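PDB 4XXF: fuculose-1-phosphate aldolase from Glaciozyma antarctica, which is a zinc-containing member of the class II aldolase and adducin family, assembled from four copies of one chain. Local coordinates for residues 37-49 with 106-120. Numbering follows the deposited sequence. Where two conformers were deposited one is given.
Sequences GFDHTVAGHLTVR and HKARPEVQAICHSHS. With ZN (zinc ion), chain B.
Arg49 reaches from strand 45-49 to the carbonyls of His106 and Val112, at the end of helix 96-108 and in the turn that follows. In the conformer given for Gln113, CB, CG and CD pass its OE1, CD nearest at 3.5 Å. The chain then bends at chi3 (-63°), turning the guanidinium toward backbone carbonyls: NE bonds weakly to Val112 O, while NH2 donates to Val112 O at 2.9 Å and, almost straight at 178°, to His106 O at 2.8 Å. NH1 bonds to Lys54 O, so three carbonyls fix the group's rotation. Val112 O also accepts from His106 ND1, and His106 NE2 shares a hydrogen bond with Thr47 OG1 (2.9 Å); together the two bonds hold both nitrogens of that imidazole. Strands 45-49 and 114-118 run antiparallel, His45 pairing with His117 and Thr47 with Ile115 through reciprocal backbone bonds. Ser118 OG donates to Phe38 O at 2.7 Å from above the carbonyl plane. Ala43 CB sits over one face of the His119 ring, 3.6 Å from its centroid, a CH-pi contact; Asp139 of the second subunit takes that ring's ND1, as Leu183 O takes His117 ND1. His117 NE2 and His119 NE2 each bind zinc at 2.1 Å, forming with His181 the three-histidine zinc site characteristic of class II aldolases of this family.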
loop_
_atom_site.group_PDB
_atom_site.type_symbol
_atom_site.label_atom_id
_atom_site.label_comp_id
_atom_site.label_asym_id
_atom_site.label_seq_id
_atom_site.Cartn_x
_atom_site.Cartn_y
_atom_site.Cartn_z
ATOM N N GLY A 37 -4.092 -4.839 7.868
ATOM C CA GLY A 37 -4.210 -5.788 6.771
ATOM C C GLY A 37 -3.629 -7.159 7.059
ATOM O O GLY A 37 -3.265 -7.879 6.124
ATOM N N PHE A 38 -3.567 -7.542 8.333
ATOM C CA PHE A 38 -2.971 -8.812 8.738
ATOM C C PHE A 38 -3.896 -9.993 8.513
ATOM O O PHE A 38 -3.473 -11.143 8.641
ATOM C CB PHE A 38 -2.597 -8.805 10.226
ATOM C CG PHE A 38 -1.473 -7.873 10.594
ATOM C CD1 PHE A 38 -0.612 -7.327 9.649
ATOM C CD2 PHE A 38 -1.275 -7.565 11.928
ATOM C CE1 PHE A 38 0.423 -6.470 10.050
ATOM C CE2 PHE A 38 -0.259 -6.717 12.326
ATOM C CZ PHE A 38 0.588 -6.172 11.391
ATOM N N ASP A 39 -5.169 -9.725 8.238
ATOM C CA ASP A 39 -6.127 -10.813 8.094
ATOM C C ASP A 39 -6.216 -11.286 6.646
ATOM O O ASP A 39 -5.842 -10.587 5.707
ATOM C CB ASP A 39 -7.510 -10.414 8.644
ATOM C CG ASP A 39 -8.022 -9.059 8.148
ATOM O OD1 ASP A 39 -9.223 -8.804 8.396
ATOM O OD2 ASP A 39 -7.284 -8.238 7.547
ATOM N N HIS A 40 -6.661 -12.522 6.484
ATOM C CA HIS A 40 -6.895 -13.122 5.175
ATOM C C HIS A 40 -8.029 -14.112 5.359
ATOM O O HIS A 40 -8.039 -14.872 6.341
ATOM C CB HIS A 40 -5.619 -13.802 4.632
ATOM C CG HIS A 40 -5.714 -14.245 3.196
ATOM N ND1 HIS A 40 -6.028 -13.387 2.165
ATOM C CD2 HIS A 40 -5.510 -15.458 2.621
ATOM C CE1 HIS A 40 -6.017 -14.048 1.020
ATOM N NE2 HIS A 40 -5.706 -15.307 1.268
ATOM N N THR A 41 -8.995 -14.072 4.446
ATOM C CA THR A 41 -10.212 -14.897 4.496
ATOM C C THR A 41 -10.758 -14.982 5.932
ATOM O O THR A 41 -10.918 -13.953 6.585
ATOM C CB THR A 41 -9.980 -16.314 3.880
ATOM O OG1 THR A 41 -9.105 -17.084 4.715
ATOM C CG2 THR A 41 -9.391 -16.194 2.468
ATOM N N VAL A 42 -11.042 -16.191 6.422
ATOM C CA VAL A 42 -11.607 -16.363 7.764
ATOM C C VAL A 42 -10.599 -16.972 8.721
ATOM O O VAL A 42 -10.956 -17.395 9.829
ATOM C CB VAL A 42 -12.880 -17.232 7.718
ATOM C CG1 VAL A 42 -13.971 -16.517 6.943
ATOM C CG2 VAL A 42 -12.579 -18.606 7.106
ATOM N N ALA A 43 -9.341 -17.013 8.296
ATOM C CA ALA A 43 -8.272 -17.539 9.106
ATOM C C ALA A 43 -7.981 -16.567 10.236
ATOM O O ALA A 43 -8.262 -15.363 10.143
ATOM C CB ALA A 43 -7.024 -17.768 8.264
ATOM N N GLY A 44 -7.408 -17.079 11.306
ATOM C CA GLY A 44 -6.975 -16.190 12.355
ATOM C C GLY A 44 -7.855 -16.207 13.573
ATOM O O GLY A 44 -9.091 -16.262 13.526
ATOM N N HIS A 45 -7.166 -16.131 14.693
ATOM C CA HIS A 45 -7.836 -16.117 15.968
ATOM C C HIS A 45 -6.999 -15.338 16.953
ATOM O O HIS A 45 -5.770 -15.371 16.934
ATOM C CB HIS A 45 -8.090 -17.543 16.472
ATOM C CG HIS A 45 -7.423 -18.596 15.646
ATOM N ND1 HIS A 45 -6.139 -19.032 15.891
ATOM C CD2 HIS A 45 -7.855 -19.288 14.566
ATOM C CE1 HIS A 45 -5.813 -19.956 15.005
ATOM N NE2 HIS A 45 -6.834 -20.124 14.184
ATOM N N LEU A 46 -7.704 -14.594 17.786
ATOM C CA LEU A 46 -7.083 -13.901 18.903
ATOM C C LEU A 46 -7.868 -14.291 20.141
ATOM O O LEU A 46 -9.094 -14.214 20.153
ATOM C CB LEU A 46 -7.091 -12.380 18.708
ATOM C CG LEU A 46 -6.100 -11.760 17.720
ATOM C CD1 LEU A 46 -6.520 -11.979 16.262
ATOM C CD2 LEU A 46 -5.960 -10.278 18.014
ATOM N N THR A 47 -7.162 -14.747 21.169
ATOM C CA THR A 47 -7.823 -15.194 22.387
ATOM C C THR A 47 -7.312 -14.447 23.607
ATOM O O THR A 47 -6.161 -13.990 23.636
ATOM C CB THR A 47 -7.612 -16.704 22.634
ATOM O OG1 THR A 47 -6.209 -17.007 22.648
ATOM C CG2 THR A 47 -8.299 -17.548 21.551
ATOM N N VAL A 48 -8.187 -14.294 24.600
ATOM C CA VAL A 48 -7.744 -13.843 25.914
ATOM C C VAL A 48 -8.399 -14.712 26.989
ATOM O O VAL A 48 -9.584 -15.045 26.929
ATOM C CB VAL A 48 -8.043 -12.326 26.150
ATOM C CG1 VAL A 48 -9.539 -12.043 26.163
ATOM C CG2 VAL A 48 -7.394 -11.846 27.440
ATOM N N ARG A 49 -7.593 -15.094 27.966
ATOM C CA ARG A 49 -8.077 -15.890 29.081
ATOM C C ARG A 49 -9.051 -15.079 29.919
ATOM O O ARG A 49 -8.788 -13.915 30.236
ATOM C CB ARG A 49 -6.898 -16.334 29.931
ATOM C CG ARG A 49 -7.182 -17.474 30.870
ATOM C CD ARG A 49 -6.003 -17.673 31.771
ATOM N NE ARG A 49 -4.754 -18.050 31.094
ATOM C CZ ARG A 49 -4.406 -19.304 30.793
ATOM N NH1 ARG A 49 -5.244 -20.305 31.026
ATOM N NH2 ARG A 49 -3.230 -19.566 30.249
ATOM N N HIS A 106 -2.274 -22.090 26.085
ATOM C CA HIS A 106 -2.813 -21.546 27.341
ATOM C C HIS A 106 -2.698 -22.574 28.487
ATOM O O HIS A 106 -2.461 -22.213 29.645
ATOM C CB HIS A 106 -4.293 -21.126 27.193
ATOM C CG HIS A 106 -4.527 -19.852 26.430
ATOM N ND1 HIS A 106 -4.136 -18.610 26.884
ATOM C CD2 HIS A 106 -5.212 -19.630 25.282
ATOM C CE1 HIS A 106 -4.524 -17.685 26.020
ATOM N NE2 HIS A 106 -5.181 -18.279 25.037
ATOM N N LYS A 107 -2.876 -23.855 28.171
ATOM C CA LYS A 107 -2.816 -24.908 29.178
ATOM C C LYS A 107 -1.387 -25.114 29.658
ATOM O O LYS A 107 -1.142 -25.287 30.851
ATOM C CB LYS A 107 -3.374 -26.212 28.616
ATOM C CG LYS A 107 -3.520 -27.316 29.649
ATOM C CD LYS A 107 -3.601 -28.691 28.991
ATOM C CE LYS A 107 -4.709 -28.751 27.955
ATOM N NZ LYS A 107 -4.269 -29.436 26.701
ATOM N N ALA A 108 -0.447 -25.076 28.715
ATOM C CA ALA A 108 0.963 -25.309 29.011
ATOM C C ALA A 108 1.575 -24.142 29.769
ATOM O O ALA A 108 2.444 -24.325 30.615
ATOM C CB ALA A 108 1.739 -25.558 27.731
ATOM N N ARG A 109 1.130 -22.933 29.433
ATOM C CA ARG A 109 1.717 -21.726 30.011
ATOM C C ARG A 109 0.687 -20.831 30.692
ATOM O O ARG A 109 0.054 -20.000 30.040
ATOM C CB ARG A 109 2.457 -20.949 28.927
ATOM C CG ARG A 109 3.615 -21.741 28.341
ATOM C CD ARG A 109 4.329 -20.990 27.228
ATOM N NE ARG A 109 4.733 -19.637 27.614
ATOM C CZ ARG A 109 5.352 -18.798 26.793
ATOM N NH1 ARG A 109 5.673 -19.189 25.567
ATOM N NH2 ARG A 109 5.654 -17.574 27.199
ATOM N N PRO A 110 0.538 -20.980 32.019
ATOM C CA PRO A 110 -0.461 -20.236 32.794
ATOM C C PRO A 110 -0.292 -18.724 32.716
ATOM O O PRO A 110 -1.278 -18.004 32.857
ATOM C CB PRO A 110 -0.228 -20.725 34.227
ATOM C CG PRO A 110 0.336 -22.099 34.061
ATOM C CD PRO A 110 1.198 -22.023 32.826
ATOM N N GLU A 111 0.932 -18.254 32.492
ATOM C CA GLU A 111 1.189 -16.820 32.432
ATOM C C GLU A 111 0.749 -16.217 31.100
ATOM O O GLU A 111 0.631 -14.999 30.976
ATOM C CB GLU A 111 2.676 -16.526 32.671
ATOM C CG GLU A 111 3.565 -16.630 31.438
ATOM C CD GLU A 111 3.935 -18.060 31.081
ATOM O OE1 GLU A 111 3.493 -19.008 31.775
ATOM O OE2 GLU A 111 4.683 -18.231 30.099
ATOM N N VAL A 112 0.526 -17.056 30.093
ATOM C CA VAL A 112 0.097 -16.552 28.800
ATOM C C VAL A 112 -1.389 -16.240 28.853
ATOM O O VAL A 112 -2.244 -17.135 28.978
ATOM C CB VAL A 112 0.409 -17.546 27.669
ATOM C CG1 VAL A 112 -0.345 -17.163 26.407
ATOM C CG2 VAL A 112 1.904 -17.570 27.398
ATOM N N GLN A 113 -1.698 -14.953 28.740
ATOM C CA GLN A 113 -3.076 -14.524 28.840
ATOM C C GLN A 113 -3.692 -14.309 27.463
ATOM O O GLN A 113 -4.900 -14.423 27.306
ATOM C CB GLN A 113 -3.154 -13.258 29.697
ATOM C CG GLN A 113 -2.685 -13.491 31.134
ATOM C CD GLN A 113 -3.453 -14.611 31.815
ATOM O OE1 GLN A 113 -4.628 -14.461 32.130
ATOM N NE2 GLN A 113 -2.794 -15.745 32.025
ATOM N N ALA A 114 -2.857 -14.032 26.468
ATOM C CA ALA A 114 -3.356 -13.713 25.133
ATOM C C ALA A 114 -2.495 -14.332 24.061
ATOM O O ALA A 114 -1.265 -14.423 24.213
ATOM C CB ALA A 114 -3.410 -12.204 24.933
ATOM N N ILE A 115 -3.142 -14.755 22.978
ATOM C CA ILE A 115 -2.448 -15.375 21.852
ATOM C C ILE A 115 -3.009 -14.801 20.566
ATOM O O ILE A 115 -4.222 -14.655 20.436
ATOM C CB ILE A 115 -2.604 -16.926 21.885
ATOM C CG1 ILE A 115 -2.088 -17.505 23.209
ATOM C CG2 ILE A 115 -1.917 -17.572 20.685
ATOM C CD1 ILE A 115 -2.321 -18.985 23.353
ATOM N N CYS A 116 -2.117 -14.472 19.627
ATOM C CA CYS A 116 -2.498 -13.922 18.320
ATOM C C CYS A 116 -2.011 -14.786 17.183
ATOM O O CYS A 116 -0.839 -15.143 17.132
ATOM C CB CYS A 116 -1.920 -12.520 18.103
ATOM S SG CYS A 116 -2.347 -11.274 19.309
ATOM N N HIS A 117 -2.903 -15.073 16.245
ATOM C CA HIS A 117 -2.532 -15.764 15.032
ATOM C C HIS A 117 -3.359 -15.250 13.861
ATOM O O HIS A 117 -4.568 -15.093 13.963
ATOM C CB HIS A 117 -2.734 -17.264 15.195
ATOM C CG HIS A 117 -2.538 -18.034 13.932
ATOM N ND1 HIS A 117 -1.322 -18.108 13.282
ATOM C CD2 HIS A 117 -3.407 -18.753 13.187
ATOM C CE1 HIS A 117 -1.451 -18.854 12.198
ATOM N NE2 HIS A 117 -2.713 -19.249 12.109
ATOM N N SER A 118 -2.697 -14.991 12.742
ATOM C CA SER A 118 -3.369 -14.547 11.535
ATOM C C SER A 118 -2.459 -14.863 10.374
ATOM O O SER A 118 -1.240 -14.935 10.549
ATOM C CB SER A 118 -3.668 -13.046 11.605
ATOM O OG SER A 118 -4.564 -12.634 10.591
ATOM N N HIS A 119 -3.036 -15.068 9.194
ATOM C CA HIS A 119 -2.248 -15.431 8.020
ATOM C C HIS A 119 -1.815 -14.180 7.273
ATOM O O HIS A 119 -2.224 -13.930 6.147
ATOM C CB HIS A 119 -3.047 -16.373 7.133
ATOM C CG HIS A 119 -3.320 -17.698 7.775
ATOM N ND1 HIS A 119 -3.903 -18.747 7.097
ATOM C CD2 HIS A 119 -3.085 -18.143 9.033
ATOM C CE1 HIS A 119 -4.025 -19.779 7.916
ATOM N NE2 HIS A 119 -3.526 -19.443 9.091
ATOM N N SER A 120 -0.977 -13.400 7.931
ATOM C CA SER A 120 -0.490 -12.133 7.403
ATOM C C SER A 120 0.503 -12.373 6.281
ATOM O O SER A 120 1.220 -13.375 6.273
ATOM C CB SER A 120 0.135 -11.300 8.521
ATOM O OG SER A 120 1.097 -12.066 9.253
HETATM ZN ZN ZN B . -3.539 -20.663 10.801
HETATM O O HOH W 1 -6.068 -14.148 9.026
HETATM O O HOH W 2 -5.581 -20.018 11.148
HETATM O O HOH W 3 -7.169 -13.018 32.380
HETATM O O HOH W 4 -4.504 -22.226 9.947
HETATM O O HOH W 5 -3.836 -21.952 12.549
#